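AgaA (Rhizobium radiobacter, PDB 6HLX) binds the opine agropinic acid as the periplasmic substrate-binding protein of an ABC transporter that imports it. Local coordinates at residues Q454-K459 against F465-G470; D224-K227 against Q232-R235; D415-G420 against D434-R439. One frame throughout, in Å; residues are numbered along the deposited sequence.

In the fold
Following the chain from the N terminus, interaction 2 comes first: 224-227, at the end of helix 222-227, meets 232-235 on strand 231-234 and closes a short loop of four residues. Far along, interaction 3 closes a helical hairpin between helices 411-422 and 426-443. Interaction 1 follows, a short return from strand 456-459 to the loop at 465-470. The three lie in series, none enclosing or crossing another. Interactions 1 and 2 share a mixed sheet, since strands 456-459 and 231-234 pair antiparallel, with Tyr456 hydrogen-bonded through the backbone to Leu234 and Val458 to Gln232. Interaction 3 stands apart, its centre about 33 Å from that of interaction 1.

Interaction 1: Q454-K459 against F465-G470; sequences QNYAVK and FTNMPG
Phe465 turns the edge of its ring toward one face of Tyr456, an edge-to-face (T-shaped) pair with centroids 5.0 Å apart and planes inclined at 61°. The leading atom is Phe465 CE2, which sits off-centre over the tyrosine face, 3.6 Å from Tyr456 CD2; Phe465 CZ follows it, leaning over the CE2 side of the tyrosine. With CG anti to the backbone N (chi1 -172°), Phe465 reaches across from its loop to the strand.

Asn467 comes to the same tyrosine from another direction. Its amide stands nearly perpendicular to the ring and meets it at the rim, Asn467 CG lying 3.5 Å from Tyr456 CD1 and Asn467 OD1 close to the ring plane. The tyrosine is thus met on one face by an aromatic edge and along one edge by an amide.

That amide also makes the hydrogen bond of the contact: Asn467 ND2 donates to Gln454 O over 2.8 Å, with an N-H...O angle of 156°. The acceptor lies almost in the amide plane, while the donor stands somewhat off the carbonyl plane. Asn467 ND2 has a second acceptor in Leu234 O, and Asn467 OD1 is bonded to Thr473 OG1. Gln454 OE1 is hydrogen-bonded to Arg452 NH2, and the side chain lies about 5 Å from the bound agropinic acid.

Two carbonyl acceptors on ND2 require the NH2 on that side, which fixes the flip of the Asn467 amide and ties the returning loop to the chain just ahead of strand 456-459 and to Leu234 of strand 231-234, while the aromatic pair adds an apolar contact with Tyr456.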
# COMPACT_ATOMS: atom_id res chain seq x y z
N GLN A 454 4.04 5.57 11.41
CA GLN A 454 4.26 4.20 10.93
C GLN A 454 5.72 3.93 11.24
O GLN A 454 6.61 4.47 10.57
CB GLN A 454 3.95 4.09 9.43
CG GLN A 454 4.15 2.67 8.87
CD GLN A 454 3.12 1.67 9.40
OE1 GLN A 454 2.05 2.04 9.85
NE2 GLN A 454 3.44 0.39 9.33
N ASN A 455 5.97 3.19 12.31
CA ASN A 455 7.33 3.03 12.79
C ASN A 455 7.82 1.60 12.74
O ASN A 455 7.03 0.66 12.87
CB ASN A 455 7.40 3.54 14.25
CG ASN A 455 6.93 4.98 14.40
OD1 ASN A 455 7.21 5.83 13.56
ND2 ASN A 455 6.21 5.29 15.45
N TYR A 456 9.14 1.46 12.54
CA TYR A 456 9.88 0.20 12.66
C TYR A 456 10.74 0.34 13.91
O TYR A 456 10.99 1.46 14.39
CB TYR A 456 10.86 -0.02 11.48
CG TYR A 456 10.15 -0.44 10.21
CD1 TYR A 456 9.58 0.50 9.36
CD2 TYR A 456 10.00 -1.79 9.89
CE1 TYR A 456 8.93 0.12 8.19
CE2 TYR A 456 9.34 -2.19 8.72
CZ TYR A 456 8.80 -1.22 7.88
OH TYR A 456 8.09 -1.56 6.76
N ALA A 457 11.23 -0.79 14.40
CA ALA A 457 12.19 -0.75 15.49
C ALA A 457 13.27 -1.76 15.21
O ALA A 457 12.99 -2.81 14.62
CB ALA A 457 11.52 -1.04 16.82
N VAL A 458 14.52 -1.40 15.52
CA VAL A 458 15.65 -2.29 15.28
C VAL A 458 16.45 -2.46 16.55
O VAL A 458 16.43 -1.59 17.45
CB VAL A 458 16.56 -1.81 14.09
CG1 VAL A 458 15.73 -1.54 12.82
CG2 VAL A 458 17.39 -0.58 14.46
N LYS A 459 17.20 -3.56 16.63
CA LYS A 459 18.09 -3.78 17.75
C LYS A 459 19.37 -2.99 17.50
O LYS A 459 19.79 -2.83 16.35
CB LYS A 459 18.42 -5.29 17.88
CG LYS A 459 17.54 -6.03 18.89
CD LYS A 459 17.93 -5.67 20.35
CE LYS A 459 17.49 -6.68 21.37
NZ LYS A 459 17.19 -6.04 22.68
N PHE A 465 18.82 -0.41 7.45
CA PHE A 465 17.39 -0.62 7.18
C PHE A 465 16.76 0.77 7.22
O PHE A 465 17.03 1.54 8.15
CB PHE A 465 16.70 -1.57 8.18
CG PHE A 465 15.28 -1.91 7.74
CD1 PHE A 465 15.05 -2.89 6.77
CD2 PHE A 465 14.19 -1.20 8.23
CE1 PHE A 465 13.75 -3.17 6.32
CE2 PHE A 465 12.89 -1.47 7.79
CZ PHE A 465 12.67 -2.45 6.83
N THR A 466 15.92 1.08 6.22
CA THR A 466 15.33 2.40 6.08
C THR A 466 13.82 2.33 6.10
O THR A 466 13.22 1.59 5.31
CB THR A 466 15.78 3.05 4.74
OG1 THR A 466 17.20 3.10 4.69
CG2 THR A 466 15.23 4.48 4.55
N ASN A 467 13.22 3.15 6.96
CA ASN A 467 11.75 3.33 6.97
C ASN A 467 11.56 4.39 5.86
O ASN A 467 11.88 5.57 6.05
CB ASN A 467 11.27 3.85 8.33
CG ASN A 467 9.76 3.89 8.41
OD1 ASN A 467 9.07 3.74 7.39
ND2 ASN A 467 9.23 4.07 9.61
N MET A 468 11.18 3.93 4.66
CA MET A 468 11.16 4.76 3.44
C MET A 468 10.17 5.92 3.53
O MET A 468 9.20 5.86 4.30
CB MET A 468 11.03 3.90 2.18
CG MET A 468 12.39 3.18 1.89
SD MET A 468 12.30 1.87 0.65
CE MET A 468 11.62 2.76 -0.76
N PRO A 469 10.51 7.05 2.88
CA PRO A 469 9.82 8.31 3.20
C PRO A 469 8.36 8.43 2.77
O PRO A 469 7.99 7.98 1.69
CB PRO A 469 10.69 9.38 2.55
CG PRO A 469 11.46 8.68 1.49
CD PRO A 469 11.71 7.29 2.05
N GLY A 470 7.57 9.09 3.64
CA GLY A 470 6.17 9.42 3.40
C GLY A 470 5.37 8.22 2.95
O GLY A 470 5.38 7.19 3.63

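Interaction 2: D224-K227 against Q232-R235; sequences DIAK and QLLR
Ala226 and Leu233 meet where the chain turns from helix into strand, and their CB atoms are 3.8 Å apart. Leu233 CB lies equally near Ala226 CA, so the leucine stem rests on the helix backbone as well as on the methyl. With CG anti to the backbone N (chi1 -169°), Leu233 carries its two branches toward the helix: Leu233 CD1 reaches Ile225 CG2 at 3.9 Å, the two side chains crossing at about a right angle, and Leu233 CD2 approaches Ala226 CB at 4.0 Å.

A water joins the backbones next to this apolar patch. It donates to Ala226 O at 2.9 Å and accepts from Leu233 N at 3.0 Å, linking two main-chain groups with no direct hydrogen bond.

Arg235, just past the strand, folds back until its guanidinium lies flat over Leu233 CD2, 3.5 Å above it and centred on it, with Arg235 NH2 4.4 Å from Ala226 CB. Arg235 NH1 forms a salt bridge with Glu453, consistent with the group being kept over the leucine. Val217 touches both Ile225 and Leu233, and Ala457 packs on Ile225; Ile225 O is hydrogen-bonded to Thr231 OG1 at the start of the strand.

The chemistry is apolar with a water bridge: aliphatic groups of Ile225, Ala226 and Leu233 pack the end of helix 222-227 against strand 231-234, while the bridging water satisfies a carbonyl and an amide.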
# COMPACT_ATOMS: atom_id res chain seq x y z
N ASP A 224 9.11 4.01 24.72
CA ASP A 224 9.98 3.04 25.41
C ASP A 224 11.04 2.51 24.44
O ASP A 224 12.21 2.42 24.79
CB ASP A 224 9.12 1.88 25.97
CG ASP A 224 9.83 0.74 26.71
OD1 ASP A 224 11.03 0.88 27.02
OD2 ASP A 224 9.16 -0.27 27.01
N ILE A 225 10.62 2.16 23.21
CA ILE A 225 11.54 1.63 22.20
C ILE A 225 12.55 2.70 21.76
O ILE A 225 13.75 2.40 21.67
CB ILE A 225 10.76 0.99 21.03
CG1 ILE A 225 10.14 -0.36 21.50
CG2 ILE A 225 11.65 0.82 19.79
CD1 ILE A 225 9.07 -0.95 20.63
N ALA A 226 12.08 3.95 21.50
CA ALA A 226 12.95 5.05 21.06
C ALA A 226 14.05 5.36 22.08
O ALA A 226 15.17 5.65 21.68
CB ALA A 226 12.14 6.30 20.75
N LYS A 227 13.72 5.27 23.40
CA LYS A 227 14.63 5.50 24.53
C LYS A 227 15.81 4.53 24.51
O LYS A 227 16.94 4.94 24.79
CB LYS A 227 13.88 5.32 25.87
CG LYS A 227 13.24 6.59 26.42
CD LYS A 227 12.61 6.34 27.80
CE LYS A 227 13.57 6.55 28.96
NZ LYS A 227 13.71 7.99 29.31
N GLN A 232 16.22 1.00 18.75
CA GLN A 232 16.13 2.28 18.03
C GLN A 232 14.80 2.28 17.29
O GLN A 232 14.45 1.28 16.67
CB GLN A 232 17.30 2.38 17.03
CG GLN A 232 17.23 3.59 16.07
CD GLN A 232 18.34 3.66 15.02
OE1 GLN A 232 19.05 2.68 14.75
NE2 GLN A 232 18.50 4.82 14.40
N LEU A 233 14.10 3.41 17.32
CA LEU A 233 12.85 3.56 16.59
C LEU A 233 13.16 4.29 15.27
O LEU A 233 13.89 5.29 15.28
CB LEU A 233 11.90 4.39 17.46
CG LEU A 233 10.47 4.45 16.99
CD1 LEU A 233 9.74 3.12 17.25
CD2 LEU A 233 9.73 5.58 17.68
N LEU A 234 12.61 3.80 14.13
CA LEU A 234 12.78 4.41 12.81
C LEU A 234 11.42 4.99 12.45
O LEU A 234 10.47 4.23 12.23
CB LEU A 234 13.22 3.38 11.76
CG LEU A 234 14.52 2.59 12.08
CD1 LEU A 234 14.81 1.59 10.98
CD2 LEU A 234 15.72 3.51 12.28
N ARG A 235 11.31 6.33 12.45
CA ARG A 235 10.03 7.04 12.29
C ARG A 235 9.58 7.36 10.86
O ARG A 235 10.39 7.47 9.92
CB ARG A 235 10.03 8.34 13.10
CG ARG A 235 10.08 8.11 14.62
CD ARG A 235 9.14 9.03 15.41
NE ARG A 235 9.51 9.13 16.83
CZ ARG A 235 8.69 8.93 17.86
NH1 ARG A 235 7.41 8.61 17.65
NH2 ARG A 235 9.13 9.03 19.11
O HOH W 1 15.47 5.70 18.79

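Interaction 3: D415-G420 against D434-R439. With ACT (acetate ion), chain J.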
# COMPACT_ATOMS: atom_id res chain seq x y z
N ASP A 415 -12.62 12.46 -15.75
CA ASP A 415 -12.10 13.38 -16.77
C ASP A 415 -10.93 14.19 -16.24
O ASP A 415 -9.92 14.31 -16.93
CB ASP A 415 -13.23 14.28 -17.30
CG ASP A 415 -14.24 13.53 -18.14
OD1 ASP A 415 -13.92 12.41 -18.58
OD2 ASP A 415 -15.33 14.09 -18.39
N LEU A 416 -11.04 14.67 -15.00
CA LEU A 416 -9.97 15.45 -14.37
C LEU A 416 -8.75 14.56 -14.12
O LEU A 416 -7.63 14.97 -14.42
CB LEU A 416 -10.43 16.10 -13.06
CG LEU A 416 -11.35 17.32 -13.22
CD1 LEU A 416 -12.05 17.63 -11.91
CD2 LEU A 416 -10.59 18.55 -13.76
N LEU A 417 -8.96 13.34 -13.59
CA LEU A 417 -7.79 12.46 -13.37
C LEU A 417 -7.12 12.07 -14.69
O LEU A 417 -5.89 12.01 -14.76
CB LEU A 417 -8.18 11.22 -12.56
CG LEU A 417 -8.65 11.51 -11.12
CD1 LEU A 417 -9.34 10.29 -10.52
CD2 LEU A 417 -7.48 12.01 -10.21
N ASP A 418 -7.92 11.82 -15.73
CA ASP A 418 -7.37 11.49 -17.05
C ASP A 418 -6.53 12.66 -17.58
O ASP A 418 -5.41 12.45 -18.06
CB ASP A 418 -8.49 11.11 -18.04
CG ASP A 418 -9.06 9.71 -17.78
OD1 ASP A 418 -8.38 8.90 -17.13
OD2 ASP A 418 -10.18 9.44 -18.27
N LYS A 419 -7.05 13.90 -17.44
CA LYS A 419 -6.32 15.09 -17.89
C LYS A 419 -5.04 15.28 -17.07
O LYS A 419 -3.99 15.59 -17.64
CB LYS A 419 -7.21 16.35 -17.81
CG LYS A 419 -6.62 17.53 -18.58
CD LYS A 419 -7.51 18.77 -18.51
CE LYS A 419 -6.89 19.94 -19.23
NZ LYS A 419 -7.70 21.19 -19.08
N GLY A 420 -5.13 15.04 -15.75
CA GLY A 420 -3.98 15.18 -14.86
C GLY A 420 -2.83 14.26 -15.22
O GLY A 420 -1.67 14.67 -15.18
N ASP A 434 -6.20 20.73 -8.34
CA ASP A 434 -6.93 21.67 -7.47
C ASP A 434 -8.44 21.58 -7.76
O ASP A 434 -9.25 21.59 -6.82
CB ASP A 434 -6.44 23.10 -7.66
CG ASP A 434 -5.07 23.40 -7.07
OD1 ASP A 434 -4.64 22.66 -6.15
OD2 ASP A 434 -4.43 24.37 -7.53
N ALA A 435 -8.83 21.49 -9.05
CA ALA A 435 -10.25 21.34 -9.42
C ALA A 435 -10.76 19.96 -8.98
O ALA A 435 -11.90 19.83 -8.52
CB ALA A 435 -10.44 21.54 -10.92
N PHE A 436 -9.90 18.92 -9.09
CA PHE A 436 -10.26 17.56 -8.67
C PHE A 436 -10.60 17.58 -7.16
O PHE A 436 -11.60 16.99 -6.75
CB PHE A 436 -9.10 16.57 -8.94
CG PHE A 436 -9.18 15.35 -8.03
CD1 PHE A 436 -10.04 14.30 -8.33
CD2 PHE A 436 -8.47 15.30 -6.84
CE1 PHE A 436 -10.18 13.21 -7.45
CE2 PHE A 436 -8.63 14.23 -5.95
CZ PHE A 436 -9.47 13.18 -6.28
N VAL A 437 -9.77 18.27 -6.35
CA VAL A 437 -9.93 18.31 -4.89
C VAL A 437 -11.33 18.87 -4.50
O VAL A 437 -12.00 18.30 -3.64
CB VAL A 437 -8.77 19.05 -4.21
CG1 VAL A 437 -9.16 19.49 -2.81
CG2 VAL A 437 -7.52 18.17 -4.15
N ASP A 438 -11.78 19.94 -5.17
CA ASP A 438 -13.12 20.51 -4.91
C ASP A 438 -14.20 19.45 -5.11
O ASP A 438 -15.10 19.31 -4.27
CB ASP A 438 -13.37 21.69 -5.86
CG ASP A 438 -12.49 22.90 -5.60
OD1 ASP A 438 -11.76 22.91 -4.59
OD2 ASP A 438 -12.56 23.86 -6.40
N ARG A 439 -14.12 18.70 -6.23
CA ARG A 439 -15.12 17.66 -6.52
C ARG A 439 -14.99 16.46 -5.56
O ARG A 439 -16.00 15.88 -5.16
CB ARG A 439 -15.03 17.21 -7.98
CG ARG A 439 -16.12 16.21 -8.34
CD ARG A 439 -17.11 16.79 -9.30
NE ARG A 439 -18.19 15.86 -9.61
CZ ARG A 439 -19.48 16.14 -9.46
NH1 ARG A 439 -20.41 15.26 -9.80
NH2 ARG A 439 -19.86 17.31 -8.95
C ACT J . -23.41 16.87 -9.28
O ACT J . -22.93 17.79 -8.56
OXT ACT J . -23.82 15.76 -8.85
CH3 ACT J . -23.50 17.12 -10.80
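Leu416 packs against Ala435 and Phe436 of the facing helix and is directed toward it: Leu416 CD1 lies against the main chain, 3.7 Å from Phe436 CA, and Leu416 CD2 meets Ala435 CB at 4.1 Å. Its two methyls thus straddle the step from Ala435 to Phe436, where the segments also come nearest in backbone terms, Leu416 CA to Phe436 CA being 6.1 Å.

The aromatic contact is a CH-pi interaction. Leu417 CD2 stands over one face of the Phe436 ring, 4.2 Å from its centroid and not far from the ring normal, displaced toward the CD1-CE1 rim; Leu417 CD2 to Phe436 CD1 is 3.9 Å. Phe436 keeps CG anti to the backbone N (chi1 156°), which carries its ring toward the leucine. Tyr393, from helix 388-393, makes an edge-to-face pair with the same phenylalanine and also touches Leu417.

The segments belong to helices 411-422 and 426-443, joined by a short connection into an antiparallel helical hairpin. Their local axes approach to 9.7 Å at an angle of 158° between N-to-C directions, and no hydrogen bond runs between the two segments.

Polar groups are engaged at the periphery. Arg439, its chain bent at chi2, sends NE to a salt bridge with Asp410. Arg439 NH2 donates to O of an acetate ion, probably from the crystallisation liquor, over 3.1 Å, and the N-H...O angle is nearly straight at 175°. The acetate carbon lies at the guanidinium edge, in its plane, near Arg439 NH1.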